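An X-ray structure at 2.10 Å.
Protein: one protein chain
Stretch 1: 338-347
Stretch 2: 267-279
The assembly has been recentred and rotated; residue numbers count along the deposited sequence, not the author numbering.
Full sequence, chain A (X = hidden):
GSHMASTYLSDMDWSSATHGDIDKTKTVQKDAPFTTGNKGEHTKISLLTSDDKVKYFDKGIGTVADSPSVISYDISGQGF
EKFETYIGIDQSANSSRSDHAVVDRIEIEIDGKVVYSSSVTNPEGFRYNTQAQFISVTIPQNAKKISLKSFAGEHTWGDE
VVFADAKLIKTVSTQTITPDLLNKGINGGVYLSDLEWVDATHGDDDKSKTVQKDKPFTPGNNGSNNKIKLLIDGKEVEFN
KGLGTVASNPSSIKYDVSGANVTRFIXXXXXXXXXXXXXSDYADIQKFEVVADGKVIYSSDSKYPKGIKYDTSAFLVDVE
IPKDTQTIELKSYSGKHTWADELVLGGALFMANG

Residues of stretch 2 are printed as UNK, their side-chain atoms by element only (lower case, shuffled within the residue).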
# COMPACT_ATOMS: atom_id res chain seq x y z
N THR A 338 -1.30 -41.18 -3.88
CA THR A 338 0.07 -41.02 -4.39
C THR A 338 1.10 -40.81 -3.27
O THR A 338 0.78 -40.92 -2.09
CB THR A 338 0.16 -39.86 -5.41
OG1 THR A 338 -0.22 -38.63 -4.77
CG2 THR A 338 -0.74 -40.10 -6.62
N TRP A 339 2.34 -40.51 -3.66
CA TRP A 339 3.44 -40.27 -2.71
C TRP A 339 3.79 -38.80 -2.50
O TRP A 339 4.49 -38.46 -1.54
CB TRP A 339 4.71 -41.00 -3.15
CG TRP A 339 4.64 -42.49 -3.14
CD1 TRP A 339 4.13 -43.28 -2.15
CD2 TRP A 339 5.14 -43.37 -4.15
NE1 TRP A 339 4.26 -44.60 -2.49
CE2 TRP A 339 4.88 -44.69 -3.71
CE3 TRP A 339 5.77 -43.17 -5.38
CZ2 TRP A 339 5.23 -45.81 -4.47
CZ3 TRP A 339 6.12 -44.29 -6.13
CH2 TRP A 339 5.85 -45.59 -5.67
N ALA A 340 3.34 -37.93 -3.41
CA ALA A 340 3.70 -36.52 -3.37
C ALA A 340 2.90 -35.74 -2.32
O ALA A 340 2.14 -34.83 -2.65
CB ALA A 340 3.55 -35.88 -4.75
N ASP A 341 3.09 -36.12 -1.05
CA ASP A 341 2.40 -35.47 0.07
C ASP A 341 3.33 -34.57 0.89
O ASP A 341 2.99 -34.16 2.00
CB ASP A 341 1.71 -36.52 0.96
CG ASP A 341 2.63 -37.66 1.36
OD1 ASP A 341 3.87 -37.51 1.30
OD2 ASP A 341 2.10 -38.73 1.75
N GLU A 342 4.49 -34.26 0.32
CA GLU A 342 5.50 -33.43 0.97
C GLU A 342 5.17 -31.95 0.80
O GLU A 342 5.81 -31.24 0.03
CB GLU A 342 6.89 -33.73 0.40
CG GLU A 342 7.40 -35.14 0.66
CD GLU A 342 8.20 -35.26 1.95
OE1 GLU A 342 8.98 -34.34 2.27
OE2 GLU A 342 8.05 -36.29 2.65
N LEU A 343 4.15 -31.49 1.53
CA LEU A 343 3.71 -30.10 1.45
C LEU A 343 4.68 -29.19 2.19
O LEU A 343 5.08 -29.48 3.32
CB LEU A 343 2.28 -29.96 2.01
CG LEU A 343 1.52 -28.64 1.81
CD1 LEU A 343 0.01 -28.87 1.76
CD2 LEU A 343 1.86 -27.61 2.88
N VAL A 344 5.07 -28.11 1.53
CA VAL A 344 5.95 -27.11 2.14
C VAL A 344 5.33 -25.72 2.12
O VAL A 344 4.60 -25.35 1.19
CB VAL A 344 7.37 -27.08 1.50
CG1 VAL A 344 8.16 -28.33 1.87
CG2 VAL A 344 7.29 -26.93 -0.01
N LEU A 345 5.61 -24.95 3.17
CA LEU A 345 5.17 -23.57 3.26
C LEU A 345 6.40 -22.67 3.08
O LEU A 345 7.21 -22.55 3.99
CB LEU A 345 4.47 -23.31 4.60
CG LEU A 345 3.35 -24.28 5.01
CD1 LEU A 345 2.88 -23.99 6.42
CD2 LEU A 345 2.18 -24.23 4.05
N GLY A 346 6.52 -22.07 1.90
CA GLY A 346 7.68 -21.25 1.56
C GLY A 346 7.57 -19.82 2.04
O GLY A 346 6.68 -19.08 1.61
N GLY A 347 8.48 -19.42 2.92
CA GLY A 347 8.55 -18.05 3.42
C GLY A 347 7.52 -17.71 4.48
O GLY A 347 7.30 -16.53 4.77
N UNK A 267 2.35 -16.92 3.12
CA UNK A 267 3.15 -18.07 2.70
C UNK A 267 2.81 -18.53 1.28
O UNK A 267 1.65 -18.52 0.87
c UNK A 267 2.96 -19.25 3.66
o UNK A 267 3.86 -20.30 3.35
N UNK A 268 3.84 -18.94 0.55
CA UNK A 268 3.65 -19.74 -0.66
C UNK A 268 3.45 -21.20 -0.25
O UNK A 268 4.06 -21.66 0.71
c UNK A 268 4.83 -19.59 -1.62
c UNK A 268 5.57 -15.95 -2.44
c UNK A 268 4.84 -18.26 -2.32
c UNK A 268 5.57 -17.19 -1.81
c UNK A 268 4.08 -18.04 -3.47
c UNK A 268 4.07 -16.81 -4.11
c UNK A 268 4.81 -15.77 -3.58
o UNK A 268 4.81 -14.54 -4.20
N UNK A 269 2.56 -21.90 -0.96
CA UNK A 269 2.19 -23.27 -0.60
C UNK A 269 2.21 -24.17 -1.83
O UNK A 269 1.61 -23.85 -2.86
c UNK A 269 0.45 -24.77 0.51
c UNK A 269 0.78 -23.34 0.07
c UNK A 269 0.69 -22.40 1.26
N UNK A 270 2.90 -25.30 -1.71
CA UNK A 270 2.91 -26.32 -2.76
C UNK A 270 3.69 -27.56 -2.34
O UNK A 270 4.05 -27.71 -1.18
N UNK A 271 3.95 -28.43 -3.31
CA UNK A 271 4.69 -29.67 -3.06
C UNK A 271 6.17 -29.45 -3.37
O UNK A 271 6.52 -28.98 -4.45
c UNK A 271 4.96 -32.09 -3.73
c UNK A 271 1.79 -31.63 -4.59
c UNK A 271 2.66 -31.10 -3.48
c UNK A 271 4.11 -30.83 -3.89
N UNK A 272 7.03 -29.80 -2.41
CA UNK A 272 8.47 -29.62 -2.58
C UNK A 272 8.99 -30.42 -3.77
O UNK A 272 8.54 -31.54 -4.02
o UNK A 272 10.88 -28.35 -0.78
c UNK A 272 10.66 -29.46 -1.30
c UNK A 272 9.24 -30.00 -1.31
o UNK A 272 11.56 -30.13 -1.84
N UNK A 273 9.92 -29.82 -4.51
CA UNK A 273 10.47 -30.41 -5.73
C UNK A 273 11.16 -31.76 -5.49
O UNK A 273 11.29 -32.57 -6.41
c UNK A 273 9.53 -28.16 -7.59
n UNK A 273 9.78 -28.68 -8.93
c UNK A 273 8.85 -29.23 -9.71
n UNK A 273 7.60 -29.34 -9.31
c UNK A 273 10.81 -28.06 -6.76
n UNK A 273 9.19 -29.68 -10.92
c UNK A 273 11.42 -29.43 -6.43
N UNK A 274 11.59 -32.00 -4.25
CA UNK A 274 12.30 -33.22 -3.88
C UNK A 274 11.38 -34.41 -3.64
O UNK A 274 11.84 -35.53 -3.45
c UNK A 274 13.16 -32.98 -2.64
o UNK A 274 12.34 -32.75 -1.49
N UNK A 275 10.07 -34.16 -3.65
CA UNK A 275 9.08 -35.21 -3.36
C UNK A 275 9.05 -36.30 -4.43
O UNK A 275 9.33 -36.04 -5.60
c UNK A 275 7.70 -34.60 -3.20
N UNK A 276 8.72 -37.51 -3.99
CA UNK A 276 8.43 -38.61 -4.90
C UNK A 276 7.14 -38.32 -5.65
O UNK A 276 6.11 -38.05 -5.04
o UNK A 276 9.74 -40.93 -2.50
c UNK A 276 9.64 -40.45 -3.63
c UNK A 276 8.31 -39.93 -4.13
n UNK A 276 10.67 -40.36 -4.46
N UNK A 277 7.21 -38.35 -6.98
CA UNK A 277 6.05 -38.08 -7.81
C UNK A 277 5.98 -39.03 -9.01
O UNK A 277 7.01 -39.34 -9.63
c UNK A 277 6.05 -36.62 -8.29
c UNK A 277 9.18 -35.78 -9.92
n UNK A 277 8.44 -36.02 -8.86
c UNK A 277 7.15 -36.30 -9.26
n UNK A 277 8.42 -35.88 -11.00
c UNK A 277 7.14 -36.21 -10.61
N UNK A 278 4.77 -39.48 -9.31
CA UNK A 278 4.48 -40.25 -10.51
C UNK A 278 3.22 -39.67 -11.17
O UNK A 278 2.30 -39.24 -10.47
c UNK A 278 4.24 -41.72 -10.18
c UNK A 278 6.59 -42.63 -10.47
c UNK A 278 4.85 -43.98 -9.30
c UNK A 278 5.36 -42.57 -9.57
N UNK A 279 3.20 -39.65 -12.49
CA UNK A 279 2.06 -39.11 -13.23
C UNK A 279 0.76 -39.85 -12.90
O UNK A 279 0.70 -41.08 -12.98
c UNK A 279 3.34 -38.04 -15.15
n UNK A 279 3.82 -38.13 -16.38
o UNK A 279 3.68 -37.15 -14.37
c UNK A 279 2.33 -39.11 -14.74
O HOH W 1 10.70 -34.48 -0.19
O HOH W 2 3.60 -39.89 -6.15

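Position 267 carries one carbon and then one oxygen. That oxygen lies 3.3 Å from Leu345 CB and takes a hydrogen-bonding distance of 3.0 Å to the backbone O of position 268; one carbon bearing a hydroxyl is Ser267, and its OG is the donor in that bond.

Position 268 has one carbon followed by a six-carbon ring bearing an oxygen, which is Tyr268. Its CB points to the same sheet face as the side chain of Val344, but the ring leads away, with Gly346 O near the ring plane at its edge. The backbone does the pairing: Tyr268 N donates to Gly346 O (3.0 Å, 154°), and Gly346 N donates to Tyr268 O (2.8 Å, 145°).

At 269 one carbon carries two others, a fork at the first atom and nothing beyond: Val269. CG2 meets Leu345 CD2 at 3.7 Å and CG1 meets Leu343 CD2 at 4.0 Å, so the side chain packs against both leucines.

Position 270 has no side-chain atoms and is Gly270. Val344 N donates to Gly270 O at 2.9 Å and an almost linear 177°, whereas the return bond from Gly270 N to Val344 O is weak at 3.4 Å.

Position 271 shows four carbons, forked at the first with one arm two carbons long: Ile271. Its CG2 is 4.2 Å from Ala340 CB, and its CD1 is 3.8 Å from Ala340 O.

At 272 the second of two carbons carries two oxygens, a carboxylate on a short stem, hence Asp272. Its CB lies 3.8 Å from Val344 CG1, and its N donates to Glu342 O (3.1 Å, 171°).

Position 273 has three carbons, a nitrogen, and a carbon with two more nitrogens: Arg273, pointing away from stretch 1. Position 274, one carbon and one oxygen, is Ser274; a water donates both to its OG (2.7 Å) and to Glu342 OE1 (3.0 Å). Position 275 has a single carbon, Ala275, whose CB is 3.8 Å from Glu342 CB; its N donates to Asp272 O at 3.1 Å, closing the type I turn that begins at Asp272.

At 276 the second of two carbons bears an oxygen and a nitrogen, giving Asn276; its CB is 3.9 Å from Trp339 CB. Position 277 has one carbon and a five-membered ring of three carbons and two nitrogens, His277, with CB 4.4 Å from Ala340 CB. Four carbons forked at the second make 278 Leu278, whose CD1 reaches Trp339 CZ3 at 3.4 Å. Position 279 repeats the amide pattern of 276 and is Asn279, directed away.

The contact therefore works in two parts. Antiparallel strands, at 162°, are joined by backbone bonds while Leu343, Leu345, Val269 and Ile271 share one face. Beyond the turn, Asn276 and Leu278 pack against Trp339, while Ala340 is met by Ile271 from the strand and by His277 beyond the turn, assisted by a second water that accepts from Trp339 N (2.9 Å). Together the stretches bury 808 Å².

Stretch 2 (267-279) SYVGIDRSANHLN
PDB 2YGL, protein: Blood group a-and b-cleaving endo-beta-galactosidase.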